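Local atomic coordinates of deseasin MCP-01 (PDB entry 3VV3), a protein that probably hydrolyses peptide bonds, those of collagen among them, as a bacterial serine protease of the subtilisin family. Residues A[45-51]-A[132-138]; A[89-95]-A[151-155]; A[222-228]-A[245-251]; A[299-305]-A[314-320]. All blocks are in the same frame, centred on the assembly; numbering follows the deposited sequence.

Contact 1 of 4, residues A[45-51]-A[132-138]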
loop_
_atom_site.group_PDB
_atom_site.type_symbol
_atom_site.label_atom_id
_atom_site.label_comp_id
_atom_site.label_asym_id
_atom_site.label_seq_id
_atom_site.Cartn_x
_atom_site.Cartn_y
_atom_site.Cartn_z
ATOM N N VAL A 45 18.955 -15.282 -12.295
ATOM C CA VAL A 45 17.503 -15.328 -12.259
ATOM C C VAL A 45 17.006 -14.919 -10.880
ATOM O O VAL A 45 17.497 -15.403 -9.870
ATOM C CB VAL A 45 16.984 -16.736 -12.615
ATOM C CG1 VAL A 45 15.469 -16.730 -12.713
ATOM C CG2 VAL A 45 17.612 -17.206 -13.926
ATOM N N VAL A 46 16.043 -14.004 -10.851
ATOM C CA VAL A 46 15.450 -13.565 -9.595
ATOM C C VAL A 46 13.959 -13.877 -9.607
ATOM O O VAL A 46 13.264 -13.564 -10.569
ATOM C CB VAL A 46 15.626 -12.047 -9.388
ATOM C CG1 VAL A 46 14.986 -11.615 -8.072
ATOM C CG2 VAL A 46 17.101 -11.671 -9.391
ATOM N N GLY A 47 13.463 -14.483 -8.535
ATOM C CA GLY A 47 12.044 -14.772 -8.436
ATOM C C GLY A 47 11.314 -13.686 -7.671
ATOM O O GLY A 47 11.783 -13.240 -6.623
ATOM N N VAL A 48 10.172 -13.252 -8.202
ATOM C CA VAL A 48 9.341 -12.258 -7.519
ATOM C C VAL A 48 8.024 -12.914 -7.126
ATOM O O VAL A 48 7.250 -13.333 -7.987
ATOM C CB VAL A 48 9.077 -11.020 -8.405
ATOM C CG1 VAL A 48 8.076 -10.074 -7.731
ATOM C CG2 VAL A 48 10.383 -10.309 -8.727
ATOM N N ILE A 49 7.797 -13.024 -5.816
ATOM C CA ILE A 49 6.587 -13.636 -5.274
ATOM C C ILE A 49 5.659 -12.517 -4.801
ATOM O O ILE A 49 5.941 -11.830 -3.810
ATOM C CB ILE A 49 6.946 -14.605 -4.128
ATOM C CG1 ILE A 49 7.877 -15.708 -4.667
ATOM C CG2 ILE A 49 5.670 -15.185 -3.484
ATOM C CD1 ILE A 49 8.408 -16.710 -3.596
ATOM N N ASP A 50 4.571 -12.301 -5.533
ATOM C CA ASP A 50 3.821 -11.063 -5.376
ATOM C C ASP A 50 2.504 -11.153 -6.145
ATOM O O ASP A 50 1.907 -12.232 -6.240
ATOM C CB ASP A 50 4.695 -9.911 -5.890
ATOM C CG ASP A 50 4.421 -8.582 -5.189
ATOM O OD1 ASP A 50 3.295 -8.054 -5.294
ATOM O OD2 ASP A 50 5.355 -8.041 -4.562
ATOM N N THR A 51 2.050 -10.026 -6.688
ATOM C CA THR A 51 0.817 -10.004 -7.473
ATOM C C THR A 51 1.048 -10.408 -8.927
ATOM O O THR A 51 0.122 -10.348 -9.742
ATOM C CB THR A 51 0.175 -8.599 -7.495
ATOM O OG1 THR A 51 1.053 -7.686 -8.160
ATOM C CG2 THR A 51 -0.098 -8.095 -6.083
ATOM N N ILE A 132 13.823 -12.191 -14.680
ATOM C CA ILE A 132 12.861 -12.157 -13.594
ATOM C C ILE A 132 11.745 -13.157 -13.847
ATOM O O ILE A 132 11.046 -13.065 -14.856
ATOM C CB ILE A 132 12.254 -10.757 -13.460
ATOM C CG1 ILE A 132 13.341 -9.762 -13.054
ATOM C CG2 ILE A 132 11.120 -10.764 -12.434
ATOM C CD1 ILE A 132 12.898 -8.312 -13.123
ATOM N N VAL A 133 11.586 -14.107 -12.929
ATOM C CA VAL A 133 10.476 -15.061 -12.987
ATOM C C VAL A 133 9.433 -14.698 -11.933
ATOM O O VAL A 133 9.768 -14.411 -10.784
ATOM C CB VAL A 133 10.948 -16.532 -12.792
ATOM C CG1 VAL A 133 11.880 -16.666 -11.597
ATOM C CG2 VAL A 133 9.746 -17.477 -12.662
ATOM N N GLY A 134 8.166 -14.690 -12.331
ATOM C CA GLY A 134 7.120 -14.292 -11.407
ATOM C C GLY A 134 6.320 -15.457 -10.880
ATOM O O GLY A 134 6.076 -16.427 -11.595
ATOM N N CYS A 135 5.933 -15.373 -9.611
ATOM C CA CYS A 135 4.871 -16.225 -9.096
ATOM C C CYS A 135 3.835 -15.325 -8.437
ATOM O O CYS A 135 4.126 -14.610 -7.472
ATOM C CB CYS A 135 5.388 -17.271 -8.105
ATOM S SG CYS A 135 4.087 -18.417 -7.551
ATOM N N LYS A 136 2.638 -15.348 -9.008
ATOM C CA LYS A 136 1.522 -14.542 -8.549
ATOM C C LYS A 136 0.727 -15.334 -7.524
ATOM O O LYS A 136 0.097 -16.334 -7.873
ATOM C CB LYS A 136 0.644 -14.180 -9.755
ATOM C CG LYS A 136 -0.676 -13.502 -9.417
ATOM C CD LYS A 136 -1.414 -13.107 -10.699
ATOM C CE LYS A 136 -2.712 -12.378 -10.371
ATOM N NZ LYS A 136 -2.443 -11.109 -9.605
ATOM N N PHE A 137 0.771 -14.916 -6.256
ATOM C CA PHE A 137 -0.068 -15.542 -5.230
ATOM C C PHE A 137 -1.087 -14.552 -4.657
ATOM O O PHE A 137 -1.941 -14.934 -3.862
ATOM C CB PHE A 137 0.761 -16.196 -4.101
ATOM C CG PHE A 137 1.222 -15.233 -3.031
ATOM C CD1 PHE A 137 2.250 -14.332 -3.281
ATOM C CD2 PHE A 137 0.630 -15.237 -1.775
ATOM C CE1 PHE A 137 2.683 -13.443 -2.293
ATOM C CE2 PHE A 137 1.060 -14.354 -0.778
ATOM C CZ PHE A 137 2.087 -13.457 -1.042
ATOM N N LEU A 138 -0.992 -13.291 -5.077
ATOM C CA LEU A 138 -1.947 -12.266 -4.678
ATOM C C LEU A 138 -2.787 -11.848 -5.871
ATOM O O LEU A 138 -2.251 -11.510 -6.923
ATOM C CB LEU A 138 -1.215 -11.043 -4.116
ATOM C CG LEU A 138 -0.446 -11.340 -2.832
ATOM C CD1 LEU A 138 0.477 -10.185 -2.474
ATOM C CD2 LEU A 138 -1.413 -11.657 -1.689
#

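Contact 2 of 4, residues A[89-95]-A[151-155]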
loop_
_atom_site.group_PDB
_atom_site.type_symbol
_atom_site.label_atom_id
_atom_site.label_comp_id
_atom_site.label_asym_id
_atom_site.label_seq_id
_atom_site.Cartn_x
_atom_site.Cartn_y
_atom_site.Cartn_z
ATOM N N GLY A 89 6.627 -17.934 -15.613
ATOM C CA GLY A 89 6.289 -18.129 -14.213
ATOM C C GLY A 89 4.875 -18.662 -14.093
ATOM O O GLY A 89 4.331 -19.196 -15.060
ATOM N N ILE A 90 4.266 -18.499 -12.921
ATOM C CA ILE A 90 2.961 -19.104 -12.680
ATOM C C ILE A 90 2.026 -18.228 -11.875
ATOM O O ILE A 90 2.435 -17.226 -11.278
ATOM C CB ILE A 90 3.083 -20.444 -11.913
ATOM C CG1 ILE A 90 3.715 -20.221 -10.530
ATOM C CG2 ILE A 90 3.853 -21.482 -12.741
ATOM C CD1 ILE A 90 3.533 -21.394 -9.553
ATOM N N ASN A 91 0.758 -18.629 -11.876
ATOM C CA ASN A 91 -0.242 -18.089 -10.968
ATOM C C ASN A 91 -0.552 -19.195 -9.956
ATOM O O ASN A 91 -1.112 -20.235 -10.323
ATOM C CB ASN A 91 -1.492 -17.690 -11.762
ATOM C CG ASN A 91 -2.596 -17.104 -10.890
ATOM O OD1 ASN A 91 -2.817 -17.549 -9.765
ATOM N ND2 ASN A 91 -3.307 -16.110 -11.422
ATOM N N ALA A 92 -0.153 -18.988 -8.702
ATOM C CA ALA A 92 -0.317 -20.008 -7.658
ATOM C C ALA A 92 -1.745 -20.126 -7.143
ATOM O O ALA A 92 -2.072 -21.060 -6.402
ATOM C CB ALA A 92 0.647 -19.754 -6.495
ATOM N N ILE A 93 -2.591 -19.172 -7.518
ATOM C CA ILE A 93 -4.000 -19.229 -7.156
ATOM C C ILE A 93 -4.768 -20.173 -8.098
ATOM O O ILE A 93 -5.555 -21.020 -7.648
ATOM C CB ILE A 93 -4.635 -17.816 -7.180
ATOM C CG1 ILE A 93 -3.838 -16.852 -6.292
ATOM C CG2 ILE A 93 -6.092 -17.887 -6.745
ATOM C CD1 ILE A 93 -4.243 -15.390 -6.474
ATOM N N THR A 94 -4.517 -20.039 -9.397
ATOM C CA THR A 94 -5.301 -20.747 -10.409
ATOM C C THR A 94 -4.524 -21.886 -11.059
ATOM O O THR A 94 -5.096 -22.682 -11.811
ATOM C CB THR A 94 -5.748 -19.795 -11.523
ATOM O OG1 THR A 94 -4.596 -19.322 -12.242
ATOM C CG2 THR A 94 -6.516 -18.609 -10.942
ATOM N N ASP A 95 -3.227 -21.949 -10.764
ATOM C CA ASP A 95 -2.300 -22.907 -11.368
ATOM C C ASP A 95 -1.999 -22.642 -12.838
ATOM O O ASP A 95 -1.248 -23.387 -13.463
ATOM C CB ASP A 95 -2.777 -24.354 -11.183
ATOM C CG ASP A 95 -2.639 -24.829 -9.762
ATOM O OD1 ASP A 95 -1.906 -24.191 -8.982
ATOM O OD2 ASP A 95 -3.274 -25.844 -9.419
ATOM N N LYS A 151 3.284 -22.376 -2.265
ATOM C CA LYS A 151 3.315 -22.904 -3.624
ATOM C C LYS A 151 4.347 -22.151 -4.460
ATOM O O LYS A 151 5.064 -22.753 -5.257
ATOM C CB LYS A 151 1.938 -22.834 -4.291
ATOM C CG LYS A 151 0.935 -23.822 -3.725
ATOM C CD LYS A 151 -0.467 -23.614 -4.312
ATOM C CE LYS A 151 -0.573 -24.092 -5.747
ATOM N NZ LYS A 151 -1.985 -23.947 -6.245
ATOM N N CYS A 152 4.421 -20.837 -4.273
ATOM C CA CYS A 152 5.403 -20.017 -4.984
ATOM C C CYS A 152 6.831 -20.379 -4.611
ATOM O O CYS A 152 7.683 -20.554 -5.482
ATOM C CB CYS A 152 5.162 -18.527 -4.717
ATOM S SG CYS A 152 3.739 -17.872 -5.627
ATOM N N ILE A 153 7.099 -20.471 -3.315
ATOM C CA ILE A 153 8.446 -20.817 -2.866
ATOM C C ILE A 153 8.857 -22.196 -3.381
ATOM O O ILE A 153 9.944 -22.358 -3.930
ATOM C CB ILE A 153 8.578 -20.725 -1.331
ATOM C CG1 ILE A 153 8.278 -19.294 -0.874
ATOM C CG2 ILE A 153 9.977 -21.169 -0.885
ATOM C CD1 ILE A 153 7.986 -19.155 0.610
ATOM N N ASP A 154 7.970 -23.175 -3.237
ATOM C CA ASP A 154 8.237 -24.515 -3.754
ATOM C C ASP A 154 8.518 -24.488 -5.262
ATOM O O ASP A 154 9.401 -25.201 -5.751
ATOM C CB ASP A 154 7.054 -25.448 -3.473
ATOM C CG ASP A 154 6.903 -25.793 -1.994
ATOM O OD1 ASP A 154 7.771 -25.422 -1.173
ATOM O OD2 ASP A 154 5.894 -26.452 -1.656
ATOM N N TYR A 155 7.758 -23.683 -5.999
ATOM C CA TYR A 155 7.946 -23.585 -7.452
ATOM C C TYR A 155 9.334 -23.062 -7.784
ATOM O O TYR A 155 10.034 -23.613 -8.638
ATOM C CB TYR A 155 6.888 -22.663 -8.071
ATOM C CG TYR A 155 7.103 -22.307 -9.532
ATOM C CD1 TYR A 155 6.767 -23.204 -10.543
ATOM C CD2 TYR A 155 7.589 -21.053 -9.904
ATOM C CE1 TYR A 155 6.947 -22.881 -11.886
ATOM C CE2 TYR A 155 7.766 -20.719 -11.253
ATOM C CZ TYR A 155 7.440 -21.640 -12.231
ATOM O OH TYR A 155 7.600 -21.321 -13.560
#

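Contact 3 of 4, residues A[222-228]-A[245-251]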
loop_
_atom_site.group_PDB
_atom_site.type_symbol
_atom_site.label_atom_id
_atom_site.label_comp_id
_atom_site.label_asym_id
_atom_site.label_seq_id
_atom_site.Cartn_x
_atom_site.Cartn_y
_atom_site.Cartn_z
ATOM N N VAL A 222 17.017 -15.807 5.415
ATOM C CA VAL A 222 16.094 -14.676 5.367
ATOM C C VAL A 222 16.862 -13.376 5.589
ATOM O O VAL A 222 17.602 -13.247 6.565
ATOM C CB VAL A 222 14.972 -14.813 6.429
ATOM C CG1 VAL A 222 14.170 -13.522 6.555
ATOM C CG2 VAL A 222 14.056 -16.000 6.096
ATOM N N LEU A 223 16.700 -12.423 4.674
ATOM C CA LEU A 223 17.342 -11.124 4.800
ATOM C C LEU A 223 16.228 -10.080 4.882
ATOM O O LEU A 223 15.509 -9.863 3.916
ATOM C CB LEU A 223 18.279 -10.881 3.613
ATOM C CG LEU A 223 18.936 -9.503 3.449
ATOM C CD1 LEU A 223 19.651 -9.067 4.721
ATOM C CD2 LEU A 223 19.892 -9.508 2.265
ATOM N N SER A 224 16.072 -9.476 6.060
ATOM C CA SER A 224 14.918 -8.630 6.377
ATOM C C SER A 224 15.279 -7.170 6.238
ATOM O O SER A 224 16.264 -6.713 6.827
ATOM C CB SER A 224 14.424 -8.875 7.816
ATOM O OG SER A 224 13.976 -10.201 7.976
ATOM N N ILE A 225 14.461 -6.430 5.496
ATOM C CA ILE A 225 14.856 -5.097 5.045
ATOM C C ILE A 225 13.946 -3.971 5.550
ATOM O O ILE A 225 12.737 -4.003 5.340
ATOM C CB ILE A 225 14.917 -5.062 3.502
ATOM C CG1 ILE A 225 15.873 -6.152 2.987
ATOM C CG2 ILE A 225 15.313 -3.679 3.010
ATOM C CD1 ILE A 225 17.252 -6.098 3.616
ATOM N N ALA A 226 14.543 -2.985 6.221
ATOM C CA ALA A 226 13.837 -1.761 6.598
ATOM C C ALA A 226 13.980 -0.753 5.470
ATOM O O ALA A 226 14.864 -0.886 4.610
ATOM C CB ALA A 226 14.403 -1.189 7.908
ATOM N N SER A 227 13.130 0.271 5.485
ATOM C CA SER A 227 13.127 1.284 4.441
ATOM C C SER A 227 13.829 2.570 4.881
ATOM O O SER A 227 13.699 3.000 6.025
ATOM C CB SER A 227 11.684 1.605 4.031
ATOM O OG SER A 227 11.651 2.678 3.101
ATOM N N THR A 228 14.562 3.176 3.951
ATOM C CA THR A 228 15.191 4.482 4.167
ATOM C C THR A 228 14.685 5.499 3.151
ATOM O O THR A 228 14.100 5.136 2.119
ATOM C CB THR A 228 16.734 4.389 4.083
ATOM O OG1 THR A 228 17.128 3.945 2.774
ATOM C CG2 THR A 228 17.264 3.416 5.121
ATOM N N VAL A 245 15.531 -7.435 12.155
ATOM C CA VAL A 245 15.701 -6.761 10.868
ATOM C C VAL A 245 17.197 -6.532 10.640
ATOM O O VAL A 245 17.927 -6.201 11.575
ATOM C CB VAL A 245 14.910 -5.430 10.804
ATOM C CG1 VAL A 245 15.089 -4.753 9.435
ATOM C CG2 VAL A 245 13.429 -5.688 11.081
ATOM N N ASP A 246 17.656 -6.704 9.406
ATOM C CA ASP A 246 19.096 -6.785 9.154
ATOM C C ASP A 246 19.757 -5.491 8.688
ATOM O O ASP A 246 20.873 -5.175 9.103
ATOM C CB ASP A 246 19.371 -7.900 8.141
ATOM C CG ASP A 246 18.909 -9.248 8.639
ATOM O OD1 ASP A 246 19.279 -9.601 9.784
ATOM O OD2 ASP A 246 18.180 -9.948 7.896
ATOM N N MET A 247 19.081 -4.760 7.809
ATOM C CA MET A 247 19.666 -3.570 7.193
ATOM C C MET A 247 18.566 -2.766 6.510
ATOM O O MET A 247 17.415 -3.185 6.500
ATOM C CB MET A 247 20.736 -3.965 6.171
ATOM C CG MET A 247 20.189 -4.815 5.019
ATOM S SD MET A 247 21.464 -5.251 3.813
ATOM C CE MET A 247 21.867 -3.641 3.136
ATOM N N GLY A 248 18.923 -1.625 5.930
ATOM C CA GLY A 248 17.944 -0.792 5.252
ATOM C C GLY A 248 18.297 -0.535 3.800
ATOM O O GLY A 248 19.435 -0.746 3.392
ATOM N N ALA A 249 17.317 -0.090 3.021
ATOM C CA ALA A 249 17.528 0.304 1.630
ATOM C C ALA A 249 16.419 1.285 1.238
ATOM O O ALA A 249 15.389 1.357 1.913
ATOM C CB ALA A 249 17.532 -0.921 0.701
ATOM N N PRO A 250 16.617 2.037 0.151
ATOM C CA PRO A 250 15.626 3.049 -0.236
ATOM C C PRO A 250 14.218 2.484 -0.482
ATOM O O PRO A 250 14.025 1.575 -1.310
ATOM C CB PRO A 250 16.208 3.625 -1.535
ATOM C CG PRO A 250 17.677 3.446 -1.377
ATOM C CD PRO A 250 17.822 2.100 -0.698
ATOM N N GLY A 251 13.236 3.044 0.218
ATOM C CA GLY A 251 11.854 2.632 0.031
ATOM C C GLY A 251 10.843 3.767 0.051
ATOM O O GLY A 251 9.652 3.534 -0.132
HETATM O O HOH W 1 17.252 -12.112 8.909
#

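Contact 4 of 4, residues A[299-305]-A[314-320]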
loop_
_atom_site.group_PDB
_atom_site.type_symbol
_atom_site.label_atom_id
_atom_site.label_comp_id
_atom_site.label_asym_id
_atom_site.label_seq_id
_atom_site.Cartn_x
_atom_site.Cartn_y
_atom_site.Cartn_z
ATOM N N LEU A 299 26.088 -8.193 1.762
ATOM C CA LEU A 299 25.144 -7.096 1.560
ATOM C C LEU A 299 25.036 -6.246 2.821
ATOM O O LEU A 299 25.005 -5.010 2.759
ATOM C CB LEU A 299 23.777 -7.644 1.128
ATOM C CG LEU A 299 23.783 -8.237 -0.287
ATOM C CD1 LEU A 299 22.554 -9.136 -0.529
ATOM C CD2 LEU A 299 23.870 -7.128 -1.331
ATOM N N MET A 300 24.990 -6.910 3.972
ATOM C CA MET A 300 24.917 -6.215 5.254
ATOM C C MET A 300 26.194 -5.427 5.565
ATOM O O MET A 300 26.142 -4.244 5.898
ATOM C CB MET A 300 24.621 -7.213 6.373
ATOM C CG MET A 300 23.201 -7.788 6.286
ATOM S SD MET A 300 22.912 -9.207 7.357
ATOM C CE MET A 300 23.037 -8.471 8.993
ATOM N N SER A 301 27.342 -6.079 5.432
ATOM C CA SER A 301 28.591 -5.474 5.885
ATOM C C SER A 301 29.092 -4.396 4.936
ATOM O O SER A 301 29.790 -3.477 5.360
ATOM C CB SER A 301 29.668 -6.550 6.098
ATOM O OG SER A 301 30.018 -7.171 4.874
ATOM N N SER A 302 28.742 -4.500 3.657
ATOM C CA SER A 302 29.226 -3.543 2.661
ATOM C C SER A 302 28.421 -2.249 2.620
ATOM O O SER A 302 28.810 -1.300 1.942
ATOM C CB SER A 302 29.264 -4.163 1.262
ATOM O OG SER A 302 27.957 -4.403 0.766
ATOM N N GLY A 303 27.292 -2.218 3.327
ATOM C CA GLY A 303 26.443 -1.040 3.329
ATOM C C GLY A 303 27.097 0.122 4.055
ATOM O O GLY A 303 28.052 -0.079 4.799
ATOM N N ASP A 304 26.589 1.331 3.828
ATOM C CA ASP A 304 27.084 2.523 4.517
ATOM C C ASP A 304 26.542 2.577 5.938
ATOM O O ASP A 304 25.353 2.369 6.159
ATOM C CB ASP A 304 26.666 3.794 3.770
ATOM C CG ASP A 304 27.347 3.934 2.422
ATOM O OD1 ASP A 304 28.563 3.644 2.336
ATOM O OD2 ASP A 304 26.670 4.348 1.455
ATOM N N ALA A 305 27.415 2.859 6.901
ATOM C CA ALA A 305 26.976 3.046 8.274
ATOM C C ALA A 305 25.884 4.102 8.296
ATOM O O ALA A 305 26.009 5.156 7.671
ATOM C CB ALA A 305 28.139 3.460 9.163
ATOM N N VAL A 314 20.405 -5.316 12.687
ATOM C CA VAL A 314 21.624 -6.040 13.045
ATOM C C VAL A 314 22.857 -5.268 12.566
ATOM O O VAL A 314 23.772 -4.992 13.347
ATOM C CB VAL A 314 21.653 -7.482 12.469
ATOM C CG1 VAL A 314 23.016 -8.140 12.717
ATOM C CG2 VAL A 314 20.541 -8.332 13.078
ATOM N N ALA A 315 22.876 -4.909 11.287
ATOM C CA ALA A 315 24.071 -4.330 10.676
ATOM C C ALA A 315 24.175 -2.822 10.838
ATOM O O ALA A 315 25.274 -2.270 10.789
ATOM C CB ALA A 315 24.152 -4.704 9.189
ATOM N N GLY A 316 23.037 -2.156 11.015
ATOM C CA GLY A 316 23.018 -0.706 11.114
ATOM C C GLY A 316 23.504 -0.021 9.848
ATOM O O GLY A 316 23.998 1.105 9.891
ATOM N N THR A 317 23.367 -0.699 8.711
ATOM C CA THR A 317 23.817 -0.137 7.449
ATOM C C THR A 317 22.684 0.037 6.442
ATOM O O THR A 317 21.650 -0.625 6.524
ATOM C CB THR A 317 24.873 -1.029 6.792
ATOM O OG1 THR A 317 24.313 -2.333 6.596
ATOM C CG2 THR A 317 26.122 -1.137 7.673
ATOM N N ARG A 318 22.913 0.934 5.495
ATOM C CA ARG A 318 22.023 1.147 4.372
ATOM C C ARG A 318 22.723 0.623 3.126
ATOM O O ARG A 318 23.901 0.896 2.916
ATOM C CB ARG A 318 21.702 2.641 4.226
ATOM C CG ARG A 318 20.641 2.955 3.170
ATOM C CD ARG A 318 21.251 3.354 1.831
ATOM N NE ARG A 318 22.016 4.597 1.957
ATOM C CZ ARG A 318 23.315 4.713 1.702
ATOM N NH1 ARG A 318 24.014 3.664 1.274
ATOM N NH2 ARG A 318 23.914 5.890 1.863
ATOM N N LEU A 319 21.987 -0.135 2.313
ATOM C CA LEU A 319 22.531 -0.787 1.116
ATOM C C LEU A 319 23.475 0.085 0.294
ATOM O O LEU A 319 23.169 1.235 -0.021
ATOM C CB LEU A 319 21.385 -1.259 0.220
ATOM C CG LEU A 319 21.741 -1.948 -1.099
ATOM C CD1 LEU A 319 22.415 -3.292 -0.861
ATOM C CD2 LEU A 319 20.476 -2.101 -1.943
ATOM N N ASN A 320 24.622 -0.479 -0.073
ATOM C CA ASN A 320 25.496 0.163 -1.036
ATOM C C ASN A 320 26.000 -0.879 -2.020
ATOM O O ASN A 320 26.852 -1.698 -1.684
ATOM C CB ASN A 320 26.675 0.854 -0.348
ATOM C CG ASN A 320 27.473 1.702 -1.315
ATOM O OD1 ASN A 320 27.889 1.228 -2.374
ATOM N ND2 ASN A 320 27.655 2.977 -0.978
HETATM O O HOH W 2 25.422 -3.121 0.802
#

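Contact 1 of 4, residues A[45-51]-A[132-138]
In the central parallel sheet of the subtilisin fold, strand 45-50 runs beside strand 131-136, with Val46 facing Ile132 and Asp50 facing Lys136. The ladder alternates strictly: Val48 N gives to Val133 O at 2.9 Å, and Val48 O takes Cys135 N in an almost straight bond (174°). At the carboxyl end Asp50 O grips two donors, Phe137 N at 2.9 Å and, from above the carbonyl plane, Leu138 N at 3.3 Å. Asp50 is probably the acid of the catalytic triad, as in other subtilisins, since its OD1 meets His105 ND1. Branched residues suit the extended strands: Val48 CG2 touches Ile132 CG2, while Ile49 CG2 reaches Phe137 CD1 at 3.5 Å. Lys136 runs extended until a last bend (chi4 61°) brings NZ to Thr51 O and to Leu138 O, both at 2.7 Å, and it also forms a salt bridge with Asp102. A methionine in place of Lys136 would probably leave these two carbonyls and Asp102 without their shared donor, loosening the turn after Asp50. Val48 and Asp50 pack against helix 105-114, whereas Ile49, Val133 and Phe137 meet helix 146-161, and strand 166-171 continues the sheet beyond strand 45-50.

Contact 2 of 4, residues A[89-95]-A[151-155]
Gly89 lies against the hydroxyl of Tyr155, its CA 3.5 Å from OH, and has a positive phi of 137°, with backbone angles at which any side chain would press on the preceding carbonyl; glycine is thus the fitting residue. This edge strand, 89-91, of the subtilisin-type parallel sheet is covered here by helix 146-161. Ile90 lays its side chain over one face of the Tyr155 ring: CG2 sits 3.9 Å from the ring centroid in a CH-pi contact, and CD1 lies near CG at the other end of the ring. Tyr155 is swung out from the helix with CG opposite the backbone N (chi1 171°), which carries the ring along Ile90 and sends OH to Asp86, a ligand of a bound calcium ion. A leucine in place of Tyr155 would probably lose the flat face on which Ile90 lies and leave the Asp86 carboxylate without this second-shell donor. Just after the strand, small Ala92 turns its CB toward the helix, 3.7 Å from SG of Cys152, whose disulfide to Cys135 ties the helix to the neighbouring strand. The chain then turns sharply, and Asn91 OD1 accepts from Ile93 N in an Asx turn and also from Thr94 N, completing an Asx motif. Lys151 bends at chi3 to reach this turn, where NZ donates to Ala92 O at 2.9 Å and forms a salt bridge to the syn side of Asp95 OD1 at 2.7 Å.

Contact 3 of 4, residues A[222-228]-A[245-251]
Strands 222-228 and 247-250 run parallel but twisted, their axes 45° apart and 4.3 Å at closest approach, with Ala226 opposite Gly248. Ala226 N donates to Met247 O and Ala226 O accepts from Ala249 N; farther on Thr228 N meets Ala249 O from above its carbonyl plane, and Gly251 N closes the ladder on Thr228 O at 3.0 Å. Ahead of the regular strand, Asp246 continues the pairing with both backbone and side chain: its N binds Ser224 O, and its OD2 takes Ser224 N at 2.8 Å in a nearly straight bond (173°). With CG turned back beside its own backbone N (chi1 -60°), the carboxylate comes to lie alongside the start of the neighbouring strand. A water 2.6 Å from both Val222 O and Asp246 OD2 lies between these two acceptors, and Val222 O also receives Lys296 NZ.

Strand 247-250 is the outermost of the parallel sheet in this alpha/beta subtilisin fold, and helices 269-284 and 292-301 cover the face that bears Ile225 and Met247. These two side chains lie side by side, CD1 of Ile225 pressed tightly to CG of Met247 at 3.5 Å. Helix 269-284 packs on Ile225 and Ala249, whereas Met247 reaches Met300 of the second helix; flexible methionine suits this junction between strand and helix. On the reverse face Ala226 CB rests 3.9 Å from Val245 CG1. Glycine suits position 248 because a side chain there would crowd Thr228 CG2, and Gly251 likewise lets Ser227 OG, bonded to Ser235, approach its CA to 3.1 Å.

Contact 4 of 4, residues A[299-305]-A[314-320]
Asp304 and Arg318 pair across a short antiparallel beta hairpin that follows helix 292-301, strand 304-305 against strand 317-318. The backbone bonds are reciprocal: Asp304 N donates to Arg318 O and Arg318 N to Asp304 O, each at 2.9 Å. Gly303 suits the entry to the hairpin, since a side chain there would collide with Arg318 O and Thr317 CB. Apolar contacts join the helix to the return chain: Met300 lays CB against Ala315 CB and, bending at chi3, brings CE to Val314 CG1 at 3.7 Å, while Leu299 lies beside Leu319. Among the polar bonds, Thr317 OG1 donates to a lone pair of Met300 O at 2.7 Å, tying the helix to the hairpin. A water donates to Leu299 O and Ser302 OG and accepts from Asn320 N. Asn320 also caps the following helix through OD1, which accepts from Gln323 N; its ND2 binds Asp30, a calcium ligand. A charged and a neutral donor meet at one oxygen: Asp304 OD2 takes Arg318 NH1 at 2.7 Å in a salt bridge and Asn320 ND2 at 3.0 Å, both from the same face of a carboxylate standing at 88° to the guanidinium.

In the fold
Contacts 1 and 3 are buried strand pairs of one parallel sheet, on opposite sides of the chain's centre, their centres about 19 Å apart. Each is flanked by a contact whose centre lies about 9 Å away. Contact 2 adds the edge strand 89-91 and helix 146-161 next to contact 1, joined to it by the Cys135-Cys152 disulfide and by Ala92 N to Lys136 O. Contact 4 lies against the other edge strand, Leu319 N meeting Gly248 O of contact 3. Backbone ladders and aliphatic chains dominate 1 and 3, with polar groups at their ends; contact 2 is largely buried apart from its Lys151-Asp95 pair, and partly buried contact 4 sets Asp304-Arg318 across a hairpin, both near calcium sites.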